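Local atomic coordinates of mevalonate kinase (Staphylococcus aureus, PDB entry 2X7I), a protein that probably catalyses the ATP-dependent phosphorylation of mevalonate to 5-phosphomevalonate, an early step of the mevalonate route to isoprenoids. Residues V107-V112 against E126-K131; A292-K295 against H300-I303; Y203-K208 against K241-S246; I43-S48 against Y116-K121. All blocks are in the same frame, centred on the assembly; numbering follows the deposited sequence.

In the fold
Interactions 1 and 4 share helix 103-119 and lie on the same side of the chain's centre, with the phenol oxygen of Tyr-116 reaching from one to the other. Interaction 1 is buried and wholly apolar in its side-chain contacts, joining that helix to helix 125-140; interaction 4 is partly buried and sets an aromatic ring from the helix's C-terminal end against backbone polar atoms of strand 29-45. Interactions 2 and 3, also partly buried, lie in the C-terminal part of the chain and involve polar side chains: a threonine, a glutamate and a water between helix and edge strand in interaction 2, and a leucine methyl among polar groups in interaction 3. The centres of interactions 3 and 4 are about 50 Å apart.

Interaction 1. Residues V107-V112 against E126-K131; sequences VAVAFV and EELIEK
Val-112 of one helix faces Leu-128 and Lys-131 of another; Val-112 and Leu-128 contribute about equally and together make up the larger part of the contact. The CB of Val-112 already lies 3.7 Å from CD1 of Leu-128. One branch, CG1, comes closer still, 3.5 Å from the same CD1, a tight fit for two methyl groups. CG1 takes this place because it stands anti to the backbone N (chi1 168°), and from there it also meets CB of Lys-131 at 3.9 Å. The other branch, CG2, rests on the same lysine, 4.0 Å from its CB and equally near its carbonyl carbon. A branched residue suits this place, since CG1 can lie between Leu-128 and Lys-131, one turn apart, while CG2 packs on the lysine as well. Leu-128 answers with a fork of its own. While CD1 is held by Val-112 and also passes 4.0 Å from the backbone O of Val-109, CD2 reaches back to CG1 of Val-109 at 4.1 Å, the two side chains crossing at about a right angle. Lys-131 lends only the base of its chain. It bends at chi2 (-87°), which carries the ammonium end away from the valine, so the aliphatic root can be used in packing without burying the charge here. The axes of the two short segments approach to 9.6 Å at an angle of 123°, and Val-152 of helix 145-153 touches Leu-128 as well. This is the helical layer of the N-terminal domain of GHMP kinases, in which helix 103-119 begins within the glycine- and serine-rich sequence that in relatives wraps the ATP phosphates.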
loop_
_atom_site.group_PDB
_atom_site.type_symbol
_atom_site.label_atom_id
_atom_site.label_comp_id
_atom_site.label_asym_id
_atom_site.label_seq_id
_atom_site.Cartn_x
_atom_site.Cartn_y
_atom_site.Cartn_z
ATOM N N VAL A 107 -1.125 -1.264 9.436
ATOM C CA VAL A 107 -1.667 -1.587 10.750
ATOM C C VAL A 107 -0.532 -1.762 11.764
ATOM O O VAL A 107 -0.593 -1.225 12.881
ATOM C CB VAL A 107 -2.572 -2.865 10.698
ATOM C CG1 VAL A 107 -2.906 -3.374 12.088
ATOM C CG2 VAL A 107 -3.875 -2.567 9.946
ATOM N N ALA A 108 0.518 -2.474 11.363
ATOM C CA ALA A 108 1.622 -2.766 12.270
ATOM C C ALA A 108 2.401 -1.511 12.654
ATOM O O ALA A 108 2.752 -1.342 13.811
ATOM C CB ALA A 108 2.545 -3.809 11.680
ATOM N N VAL A 109 2.678 -0.645 11.688
ATOM C CA VAL A 109 3.371 0.619 11.957
ATOM C C VAL A 109 2.512 1.542 12.848
ATOM O O VAL A 109 3.029 2.152 13.788
ATOM C CB VAL A 109 3.763 1.331 10.645
ATOM C CG1 VAL A 109 4.303 2.746 10.910
ATOM C CG2 VAL A 109 4.804 0.490 9.891
ATOM N N ALA A 110 1.212 1.621 12.554
ATOM C CA ALA A 110 0.270 2.407 13.333
ATOM C C ALA A 110 0.140 1.869 14.754
ATOM O O ALA A 110 0.166 2.633 15.727
ATOM C CB ALA A 110 -1.075 2.421 12.659
ATOM N N PHE A 111 0.006 0.554 14.878
ATOM C CA PHE A 111 -0.153 -0.055 16.190
ATOM C C PHE A 111 1.084 0.137 17.082
ATOM O O PHE A 111 0.952 0.400 18.289
ATOM C CB PHE A 111 -0.494 -1.536 16.090
ATOM C CG PHE A 111 -0.741 -2.163 17.414
ATOM C CD1 PHE A 111 -1.982 -2.060 18.016
ATOM C CD2 PHE A 111 0.275 -2.796 18.093
ATOM C CE1 PHE A 111 -2.206 -2.603 19.272
ATOM C CE2 PHE A 111 0.056 -3.338 19.343
ATOM C CZ PHE A 111 -1.182 -3.245 19.933
ATOM N N VAL A 112 2.272 -0.007 16.495
ATOM C CA VAL A 112 3.517 0.147 17.246
ATOM C C VAL A 112 3.700 1.593 17.696
ATOM O O VAL A 112 4.071 1.838 18.830
ATOM C CB VAL A 112 4.749 -0.291 16.442
ATOM C CG1 VAL A 112 6.032 0.157 17.161
ATOM C CG2 VAL A 112 4.738 -1.799 16.235
ATOM N N GLU A 126 14.611 2.753 13.358
ATOM C CA GLU A 126 15.034 1.348 13.312
ATOM C C GLU A 126 14.290 0.476 14.328
ATOM O O GLU A 126 14.041 -0.685 14.062
ATOM C CB GLU A 126 16.549 1.189 13.474
ATOM C CG GLU A 126 17.239 0.592 12.235
ATOM C CD GLU A 126 16.808 -0.851 11.932
ATOM O OE1 GLU A 126 16.598 -1.646 12.875
ATOM O OE2 GLU A 126 16.688 -1.189 10.741
ATOM N N GLU A 127 13.926 1.048 15.470
ATOM C CA GLU A 127 13.134 0.341 16.470
ATOM C C GLU A 127 11.725 0.035 15.936
ATOM O O GLU A 127 11.216 -1.078 16.080
ATOM C CB GLU A 127 13.061 1.172 17.755
ATOM C CG GLU A 127 12.687 0.387 18.990
ATOM C CD GLU A 127 12.986 1.126 20.299
ATOM O OE1 GLU A 127 12.581 0.588 21.370
ATOM O OE2 GLU A 127 13.612 2.228 20.258
ATOM N N LEU A 128 11.113 1.035 15.313
ATOM C CA LEU A 128 9.822 0.879 14.665
ATOM C C LEU A 128 9.880 -0.186 13.581
ATOM O O LEU A 128 8.978 -1.008 13.477
ATOM C CB LEU A 128 9.373 2.222 14.059
ATOM C CG LEU A 128 8.050 2.268 13.300
ATOM C CD1 LEU A 128 6.947 1.518 14.073
ATOM C CD2 LEU A 128 7.643 3.741 12.987
ATOM N N ILE A 129 10.943 -0.151 12.775
ATOM C CA ILE A 129 11.162 -1.118 11.705
ATOM C C ILE A 129 11.157 -2.541 12.255
ATOM O O ILE A 129 10.431 -3.397 11.753
ATOM C CB ILE A 129 12.525 -0.890 10.979
ATOM C CG1 ILE A 129 12.517 0.425 10.182
ATOM C CG2 ILE A 129 12.834 -2.056 10.048
ATOM C CD1 ILE A 129 11.522 0.438 9.054
ATOM N N GLU A 130 11.965 -2.772 13.290
ATOM C CA GLU A 130 12.053 -4.075 13.930
ATOM C C GLU A 130 10.713 -4.520 14.525
ATOM O O GLU A 130 10.273 -5.639 14.287
ATOM C CB GLU A 130 13.109 -4.063 15.039
ATOM C CG GLU A 130 14.530 -3.721 14.565
ATOM C CD GLU A 130 15.194 -4.847 13.825
ATOM O OE1 GLU A 130 14.663 -5.971 13.842
ATOM O OE2 GLU A 130 16.258 -4.608 13.236
ATOM N N LYS A 131 10.071 -3.648 15.293
ATOM C CA LYS A 131 8.826 -3.995 15.969
ATOM C C LYS A 131 7.664 -4.171 14.991
ATOM O O LYS A 131 6.818 -5.032 15.183
ATOM C CB LYS A 131 8.470 -2.940 17.017
ATOM C CG LYS A 131 9.318 -2.985 18.278
ATOM C CD LYS A 131 8.752 -3.962 19.311
ATOM C CE LYS A 131 9.264 -3.646 20.724
ATOM N NZ LYS A 131 9.111 -4.796 21.679
#

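Interaction 2. Residues A292-K295 against H300-I303; sequences AVEK and HTWI
A hydroxyl-to-carboxylate hydrogen bond between Thr-301 and Glu-294, reinforced by a water bridge and a small apolar touch, ties the last turn of helix 283-295 to the start of strand 300-305. OG1 of Thr-301 donates to OE1 of Glu-294 at 2.7 Å. The hydroxyl comes from above the carboxylate plane, 68° out of it, and not from the edge of the group. Water 1 donates to the same OE1 at 2.6 Å and accepts from the backbone N of Thr-301 at 3.1 Å. One carboxylate oxygen thus receives two donors, which would probably favour the ionised form of the glutamate. Glu-294 reaches the strand because its chain bends at chi2 (-102°). Threonine suits the other side well because it offers both a donor and a methyl. While OG1 binds the acid, CG2 meets CG1 of Val-293 tip to tip at 3.7 Å, and Val-293 itself continues inward onto Ile-179 and Leu-253. The backbones of His-300 and Trp-302 pair with strand 175-180, so the intervening Thr-301 N is turned to the outer edge of the sheet, where the water meets it. Trp-302 points to the opposite face and stacks edge-to-face on Phe-34. The helix links strand 276-280 to strand 300-305, which lies two places along the sheet with strand 175-180 between them. With the strand order 2-3-1-4, this is the closing crossover of the ferredoxin-like fold of the GHMP kinase C-terminal domain.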
loop_
_atom_site.group_PDB
_atom_site.type_symbol
_atom_site.label_atom_id
_atom_site.label_comp_id
_atom_site.label_asym_id
_atom_site.label_seq_id
_atom_site.Cartn_x
_atom_site.Cartn_y
_atom_site.Cartn_z
ATOM N N ALA A 292 -15.510 8.912 -13.913
ATOM C CA ALA A 292 -15.792 8.040 -15.058
ATOM C C ALA A 292 -15.567 6.559 -14.743
ATOM O O ALA A 292 -16.315 5.701 -15.222
ATOM C CB ALA A 292 -14.953 8.452 -16.257
ATOM N N VAL A 293 -14.540 6.262 -13.943
ATOM C CA VAL A 293 -14.182 4.881 -13.613
ATOM C C VAL A 293 -15.092 4.287 -12.530
ATOM O O VAL A 293 -15.384 3.095 -12.553
ATOM C CB VAL A 293 -12.678 4.755 -13.195
ATOM C CG1 VAL A 293 -12.440 5.304 -11.804
ATOM C CG2 VAL A 293 -12.249 3.327 -13.249
ATOM N N GLU A 294 -15.527 5.120 -11.588
ATOM C CA GLU A 294 -16.507 4.718 -10.571
ATOM C C GLU A 294 -17.855 4.455 -11.242
ATOM O O GLU A 294 -18.499 3.431 -10.999
ATOM C CB GLU A 294 -16.679 5.813 -9.513
ATOM C CG GLU A 294 -15.400 6.205 -8.768
ATOM C CD GLU A 294 -15.281 5.605 -7.375
ATOM O OE1 GLU A 294 -14.844 6.348 -6.463
ATOM O OE2 GLU A 294 -15.609 4.406 -7.193
ATOM N N LYS A 295 -18.263 5.395 -12.092
ATOM C CA LYS A 295 -19.482 5.274 -12.893
ATOM C C LYS A 295 -19.491 3.960 -13.685
ATOM O O LYS A 295 -20.538 3.314 -13.820
ATOM C CB LYS A 295 -19.596 6.487 -13.829
ATOM C CG LYS A 295 -20.835 6.546 -14.707
ATOM C CD LYS A 295 -20.954 7.918 -15.369
ATOM C CE LYS A 295 -21.883 7.895 -16.575
ATOM N NZ LYS A 295 -23.258 7.453 -16.215
ATOM N N HIS A 300 -13.549 1.037 -5.735
ATOM C CA HIS A 300 -12.971 2.074 -4.864
ATOM C C HIS A 300 -11.827 2.776 -5.589
ATOM O O HIS A 300 -11.129 2.160 -6.392
ATOM C CB HIS A 300 -12.444 1.477 -3.548
ATOM C CG HIS A 300 -13.382 0.508 -2.892
ATOM N ND1 HIS A 300 -14.436 0.905 -2.097
ATOM C CD2 HIS A 300 -13.422 -0.846 -2.917
ATOM C CE1 HIS A 300 -15.084 -0.162 -1.660
ATOM N NE2 HIS A 300 -14.486 -1.239 -2.139
ATOM N N THR A 301 -11.642 4.061 -5.309
ATOM C CA THR A 301 -10.576 4.839 -5.934
ATOM C C THR A 301 -9.877 5.784 -4.962
ATOM O O THR A 301 -10.420 6.125 -3.925
ATOM C CB THR A 301 -11.097 5.658 -7.140
ATOM O OG1 THR A 301 -12.148 6.532 -6.711
ATOM C CG2 THR A 301 -11.615 4.724 -8.244
ATOM N N TRP A 302 -8.649 6.166 -5.304
ATOM C CA TRP A 302 -7.887 7.183 -4.565
ATOM C C TRP A 302 -7.099 8.058 -5.536
ATOM O O TRP A 302 -6.673 7.596 -6.596
ATOM C CB TRP A 302 -6.878 6.541 -3.605
ATOM C CG TRP A 302 -7.432 5.607 -2.568
ATOM C CD1 TRP A 302 -7.731 5.905 -1.279
ATOM C CD2 TRP A 302 -7.702 4.210 -2.730
ATOM N NE1 TRP A 302 -8.185 4.782 -0.621
ATOM C CE2 TRP A 302 -8.178 3.729 -1.492
ATOM C CE3 TRP A 302 -7.597 3.322 -3.804
ATOM C CZ2 TRP A 302 -8.548 2.400 -1.297
ATOM C CZ3 TRP A 302 -7.959 2.002 -3.610
ATOM C CH2 TRP A 302 -8.426 1.549 -2.367
ATOM N N ILE A 303 -6.884 9.312 -5.161
ATOM C CA ILE A 303 -6.031 10.199 -5.921
ATOM C C ILE A 303 -4.765 10.453 -5.118
ATOM O O ILE A 303 -4.824 10.938 -3.989
ATOM C CB ILE A 303 -6.733 11.533 -6.259
ATOM C CG1 ILE A 303 -7.902 11.294 -7.221
ATOM C CG2 ILE A 303 -5.741 12.508 -6.880
ATOM C CD1 ILE A 303 -8.770 12.516 -7.460
HETATM O O HOH W 1 -14.109 5.436 -4.094
#

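Interaction 3. Residues Y203-K208 against K241-S246; sequences YMSHVK and KALTVS
The imidazole of His-206 hangs from a CB that lies 4.0 Å from CD1 of Leu-243, while its ND1 is hydrogen-bonded to OD1 of Asp-239 on the leucine's helix. The second flat group, the ring of Tyr-203, has CG2 of Val-207 3.5 Å above one face, offset toward the rim. Leu-243 is the residue that crosses to the other helix. Its CD1 pushes against the start of helix 203-222, 3.3 Å from OG of Ser-205 and 3.6 Å from the backbone N of His-206. Its second methyl, CD2, is 3.9 Å from the same OG. A serine suits this position because it is small and its hydroxyl is bonded back to the carbonyl of Gln-202, so a polar atom can lie against methyl groups without losing its partner. The histidine pairs an apolar CB with a polar ring and so adds a polar tie beside the leucine. After Leu-243 the chain leaves the helix at Thr-244. Helices 203-222 and 226-243 follow one another as an antiparallel hairpin; helix 248-259 adjoins the second through Glu-251, and Tyr-203 rests on Ala-270 in the loop between strands 264-267 and 276-280.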
loop_
_atom_site.group_PDB
_atom_site.type_symbol
_atom_site.label_atom_id
_atom_site.label_comp_id
_atom_site.label_asym_id
_atom_site.label_seq_id
_atom_site.Cartn_x
_atom_site.Cartn_y
_atom_site.Cartn_z
ATOM N N TYR A 203 4.944 -16.114 -18.559
ATOM C CA TYR A 203 4.946 -15.042 -17.560
ATOM C C TYR A 203 6.370 -14.729 -17.055
ATOM O O TYR A 203 6.622 -13.640 -16.539
ATOM C CB TYR A 203 4.027 -15.441 -16.399
ATOM C CG TYR A 203 4.128 -14.601 -15.141
ATOM C CD1 TYR A 203 3.649 -13.296 -15.107
ATOM C CD2 TYR A 203 4.670 -15.128 -13.972
ATOM C CE1 TYR A 203 3.728 -12.529 -13.941
ATOM C CE2 TYR A 203 4.750 -14.369 -12.804
ATOM C CZ TYR A 203 4.279 -13.072 -12.795
ATOM O OH TYR A 203 4.363 -12.328 -11.636
ATOM N N MET A 204 7.292 -15.682 -17.209
ATOM C CA MET A 204 8.686 -15.510 -16.790
ATOM C C MET A 204 9.389 -14.411 -17.567
ATOM O O MET A 204 10.197 -13.669 -17.009
ATOM C CB MET A 204 9.475 -16.818 -16.960
ATOM C CG MET A 204 9.156 -17.893 -15.927
ATOM S SD MET A 204 9.240 -17.307 -14.216
ATOM C CE MET A 204 10.872 -16.548 -14.191
ATOM N N SER A 205 9.090 -14.330 -18.858
ATOM C CA SER A 205 9.660 -13.305 -19.723
ATOM C C SER A 205 9.131 -11.912 -19.365
ATOM O O SER A 205 9.857 -10.935 -19.488
ATOM C CB SER A 205 9.376 -13.631 -21.193
ATOM O OG SER A 205 8.004 -13.926 -21.388
ATOM N N HIS A 206 7.878 -11.825 -18.921
ATOM C CA HIS A 206 7.318 -10.548 -18.454
ATOM C C HIS A 206 8.025 -10.045 -17.194
ATOM O O HIS A 206 8.299 -8.858 -17.077
ATOM C CB HIS A 206 5.806 -10.631 -18.187
ATOM C CG HIS A 206 5.223 -9.365 -17.625
ATOM N ND1 HIS A 206 5.264 -8.164 -18.300
ATOM C CD2 HIS A 206 4.572 -9.116 -16.464
ATOM C CE1 HIS A 206 4.680 -7.228 -17.576
ATOM N NE2 HIS A 206 4.249 -7.779 -16.457
ATOM N N VAL A 207 8.310 -10.958 -16.273
ATOM C CA VAL A 207 9.002 -10.636 -15.030
ATOM C C VAL A 207 10.459 -10.315 -15.317
ATOM O O VAL A 207 11.044 -9.460 -14.663
ATOM C CB VAL A 207 8.937 -11.800 -13.999
ATOM C CG1 VAL A 207 9.486 -11.338 -12.656
ATOM C CG2 VAL A 207 7.507 -12.296 -13.832
ATOM N N LYS A 208 11.040 -11.015 -16.285
ATOM C CA LYS A 208 12.369 -10.683 -16.785
ATOM C C LYS A 208 12.369 -9.252 -17.334
ATOM O O LYS A 208 13.247 -8.455 -16.997
ATOM C CB LYS A 208 12.813 -11.689 -17.853
ATOM C CG LYS A 208 14.123 -11.331 -18.557
ATOM C CD LYS A 208 14.665 -12.499 -19.376
ATOM C CE LYS A 208 16.080 -12.207 -19.906
ATOM N NZ LYS A 208 16.696 -13.383 -20.625
ATOM N N LYS A 241 0.353 -7.598 -21.648
ATOM C CA LYS A 241 -0.721 -7.978 -22.563
ATOM C C LYS A 241 -0.205 -8.793 -23.744
ATOM O O LYS A 241 -0.868 -9.714 -24.209
ATOM C CB LYS A 241 -1.430 -6.741 -23.103
ATOM C CG LYS A 241 -2.216 -5.941 -22.086
ATOM C CD LYS A 241 -3.520 -5.400 -22.696
ATOM C CE LYS A 241 -3.308 -4.619 -24.000
ATOM N NZ LYS A 241 -4.356 -4.968 -25.016
ATOM N N ALA A 242 0.978 -8.430 -24.230
ATOM C CA ALA A 242 1.641 -9.166 -25.291
ATOM C C ALA A 242 1.902 -10.618 -24.887
ATOM O O ALA A 242 1.775 -11.524 -25.707
ATOM C CB ALA A 242 2.957 -8.477 -25.656
ATOM N N LEU A 243 2.248 -10.827 -23.616
ATOM C CA LEU A 243 2.758 -12.121 -23.148
ATOM C C LEU A 243 1.769 -12.943 -22.332
ATOM O O LEU A 243 2.085 -14.064 -21.957
ATOM C CB LEU A 243 4.033 -11.911 -22.321
ATOM C CG LEU A 243 5.247 -11.423 -23.113
ATOM C CD1 LEU A 243 6.383 -11.101 -22.162
ATOM C CD2 LEU A 243 5.664 -12.463 -24.167
ATOM N N THR A 244 0.587 -12.408 -22.043
ATOM C CA THR A 244 -0.384 -13.151 -21.239
ATOM C C THR A 244 -1.816 -12.979 -21.733
ATOM O O THR A 244 -2.146 -12.009 -22.430
ATOM C CB THR A 244 -0.337 -12.733 -19.757
ATOM O OG1 THR A 244 -0.782 -11.382 -19.632
ATOM C CG2 THR A 244 1.073 -12.856 -19.189
ATOM N N VAL A 245 -2.656 -13.935 -21.341
ATOM C CA VAL A 245 -4.084 -13.898 -21.621
ATOM C C VAL A 245 -4.697 -12.782 -20.786
ATOM O O VAL A 245 -4.639 -12.815 -19.554
ATOM C CB VAL A 245 -4.774 -15.238 -21.273
ATOM C CG1 VAL A 245 -6.241 -15.200 -21.689
ATOM C CG2 VAL A 245 -4.055 -16.414 -21.943
ATOM N N SER A 246 -5.263 -11.789 -21.468
ATOM C CA SER A 246 -5.802 -10.593 -20.820
ATOM C C SER A 246 -7.302 -10.728 -20.548
ATOM O O SER A 246 -7.937 -11.696 -20.981
ATOM C CB SER A 246 -5.514 -9.368 -21.681
ATOM O OG SER A 246 -4.113 -9.196 -21.843
#

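Interaction 4. Residues I43-S48 against Y116-K121; sequences IEALES and YDFLGK
Phe-118 meets the backbone of Ile-43 with its rim and the side chain of the same residue with its face, so that one ring is used in two ways. At the rim, CD1 of Phe-118 lies 3.4 Å from the carbonyl O of Ile-43, which sits near the ring plane. The backbone N of Ala-45 lies in that plane too, 3.7 Å from CE1. Over the face comes CG2 of Ile-43, in an off-centre CH-pi contact 4.1 Å from the ring centroid and 30° from its normal. CB of Ala-45 adds a looser touch, 4.1 Å from CZ. The ring gets there because its CG stands anti to the backbone N (chi1 -178°), extending from the last turn of helix 103-119 to the end of strand 29-45. A flat, broad side chain suits the place, since it can offer a face to a branched neighbour; alanine, with its single methyl, lets the ring's far end come close to the strand. Strand 87-93 contributes Leu-87, which touches both Ile-43 and Phe-118. Just beyond, the helix ends in a Schellman motif. Lys-121 N bonds to Tyr-116 O at 2.8 Å, with a weak bond from Gly-120 N to Asp-117 O, and Gly-120 adopts the positive phi (77°) that glycine accepts readily. The contact combines dispersion between carbon groups with close approaches of the ring edge to backbone polar atoms; the slightly positive ring hydrogens probably add a weak attraction to the carbonyl oxygen, so strand and helix fit together without a conventional hydrogen bond.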
loop_
_atom_site.group_PDB
_atom_site.type_symbol
_atom_site.label_atom_id
_atom_site.label_comp_id
_atom_site.label_asym_id
_atom_site.label_seq_id
_atom_site.Cartn_x
_atom_site.Cartn_y
_atom_site.Cartn_z
ATOM N N ILE A 43 -5.242 3.723 21.438
ATOM C CA ILE A 43 -5.241 2.842 22.604
ATOM C C ILE A 43 -5.562 3.689 23.826
ATOM O O ILE A 43 -4.800 4.597 24.152
ATOM C CB ILE A 43 -3.863 2.163 22.815
ATOM C CG1 ILE A 43 -3.351 1.561 21.498
ATOM C CG2 ILE A 43 -3.955 1.112 23.923
ATOM C CD1 ILE A 43 -2.088 0.718 21.629
ATOM N N GLU A 44 -6.680 3.391 24.487
ATOM C CA GLU A 44 -7.145 4.153 25.649
ATOM C C GLU A 44 -7.284 3.302 26.904
ATOM O O GLU A 44 -8.074 2.359 26.924
ATOM C CB GLU A 44 -8.526 4.745 25.372
ATOM C CG GLU A 44 -8.583 5.766 24.256
ATOM C CD GLU A 44 -10.009 6.219 23.978
ATOM O OE1 GLU A 44 -10.746 5.462 23.289
ATOM O OE2 GLU A 44 -10.383 7.318 24.449
ATOM N N ALA A 45 -6.551 3.657 27.954
ATOM C CA ALA A 45 -6.808 3.110 29.282
ATOM C C ALA A 45 -8.148 3.643 29.778
ATOM O O ALA A 45 -8.450 4.821 29.612
ATOM C CB ALA A 45 -5.702 3.486 30.249
ATOM N N LEU A 46 -8.956 2.755 30.347
ATOM C CA LEU A 46 -10.256 3.111 30.937
ATOM C C LEU A 46 -10.157 2.985 32.461
ATOM O O LEU A 46 -9.070 2.745 32.994
ATOM C CB LEU A 46 -11.358 2.209 30.360
ATOM C CG LEU A 46 -11.977 2.601 29.006
ATOM C CD1 LEU A 46 -11.070 3.508 28.189
ATOM C CD2 LEU A 46 -12.310 1.330 28.221
ATOM N N GLU A 47 -11.277 3.145 33.162
ATOM C CA GLU A 47 -11.272 3.242 34.631
ATOM C C GLU A 47 -11.795 1.984 35.351
ATOM O O GLU A 47 -12.073 0.962 34.718
ATOM C CB GLU A 47 -12.061 4.490 35.068
ATOM C CG GLU A 47 -13.592 4.379 34.974
ATOM C CD GLU A 47 -14.144 4.674 33.583
ATOM O OE1 GLU A 47 -15.265 5.241 33.514
ATOM O OE2 GLU A 47 -13.464 4.347 32.574
ATOM N N SER A 48 -11.905 2.087 36.682
ATOM C CA SER A 48 -12.460 1.044 37.562
ATOM C C SER A 48 -12.635 -0.324 36.882
ATOM O O SER A 48 -11.664 -1.070 36.720
ATOM C CB SER A 48 -13.784 1.530 38.187
ATOM O OG SER A 48 -13.566 2.496 39.207
ATOM N N TYR A 116 3.882 2.794 21.698
ATOM C CA TYR A 116 4.936 3.593 22.309
ATOM C C TYR A 116 4.401 4.910 22.863
ATOM O O TYR A 116 4.817 5.346 23.931
ATOM C CB TYR A 116 6.067 3.855 21.318
ATOM C CG TYR A 116 7.053 2.723 21.278
ATOM C CD1 TYR A 116 6.681 1.476 20.777
ATOM C CD2 TYR A 116 8.355 2.883 21.749
ATOM C CE1 TYR A 116 7.569 0.423 20.743
ATOM C CE2 TYR A 116 9.261 1.822 21.716
ATOM C CZ TYR A 116 8.853 0.601 21.206
ATOM O OH TYR A 116 9.717 -0.459 21.166
ATOM N N ASP A 117 3.484 5.535 22.134
ATOM C CA ASP A 117 2.871 6.781 22.579
ATOM C C ASP A 117 2.102 6.579 23.898
ATOM O O ASP A 117 2.186 7.401 24.798
ATOM C CB ASP A 117 1.947 7.329 21.486
ATOM C CG ASP A 117 1.478 8.740 21.772
ATOM O OD1 ASP A 117 2.300 9.541 22.256
ATOM O OD2 ASP A 117 0.298 9.051 21.495
ATOM N N PHE A 118 1.379 5.467 23.992
ATOM C CA PHE A 118 0.662 5.053 25.199
ATOM C C PHE A 118 1.589 4.857 26.405
ATOM O O PHE A 118 1.321 5.361 27.499
ATOM C CB PHE A 118 -0.083 3.750 24.889
ATOM C CG PHE A 118 -0.918 3.215 26.017
ATOM C CD1 PHE A 118 -2.253 3.555 26.124
ATOM C CD2 PHE A 118 -0.384 2.313 26.928
ATOM C CE1 PHE A 118 -3.039 3.027 27.121
ATOM C CE2 PHE A 118 -1.167 1.784 27.946
ATOM C CZ PHE A 118 -2.500 2.145 28.040
ATOM N N LEU A 119 2.676 4.123 26.201
ATOM C CA LEU A 119 3.649 3.870 27.266
ATOM C C LEU A 119 4.526 5.085 27.579
ATOM O O LEU A 119 5.251 5.085 28.576
ATOM C CB LEU A 119 4.519 2.666 26.910
ATOM C CG LEU A 119 3.751 1.344 26.813
ATOM C CD1 LEU A 119 4.578 0.284 26.080
ATOM C CD2 LEU A 119 3.318 0.861 28.206
ATOM N N GLY A 120 4.447 6.119 26.741
ATOM C CA GLY A 120 5.241 7.329 26.923
ATOM C C GLY A 120 6.677 7.129 26.488
ATOM O O GLY A 120 7.556 7.866 26.916
ATOM N N LYS A 121 6.911 6.152 25.610
ATOM C CA LYS A 121 8.271 5.732 25.247
ATOM C C LYS A 121 8.749 6.349 23.941
ATOM O O LYS A 121 7.989 6.464 22.974
ATOM C CB LYS A 121 8.354 4.206 25.135
ATOM C CG LYS A 121 8.353 3.480 26.468
ATOM C CD LYS A 121 8.345 1.964 26.288
ATOM C CE LYS A 121 9.682 1.441 25.775
ATOM N NZ LYS A 121 9.738 -0.049 25.791
#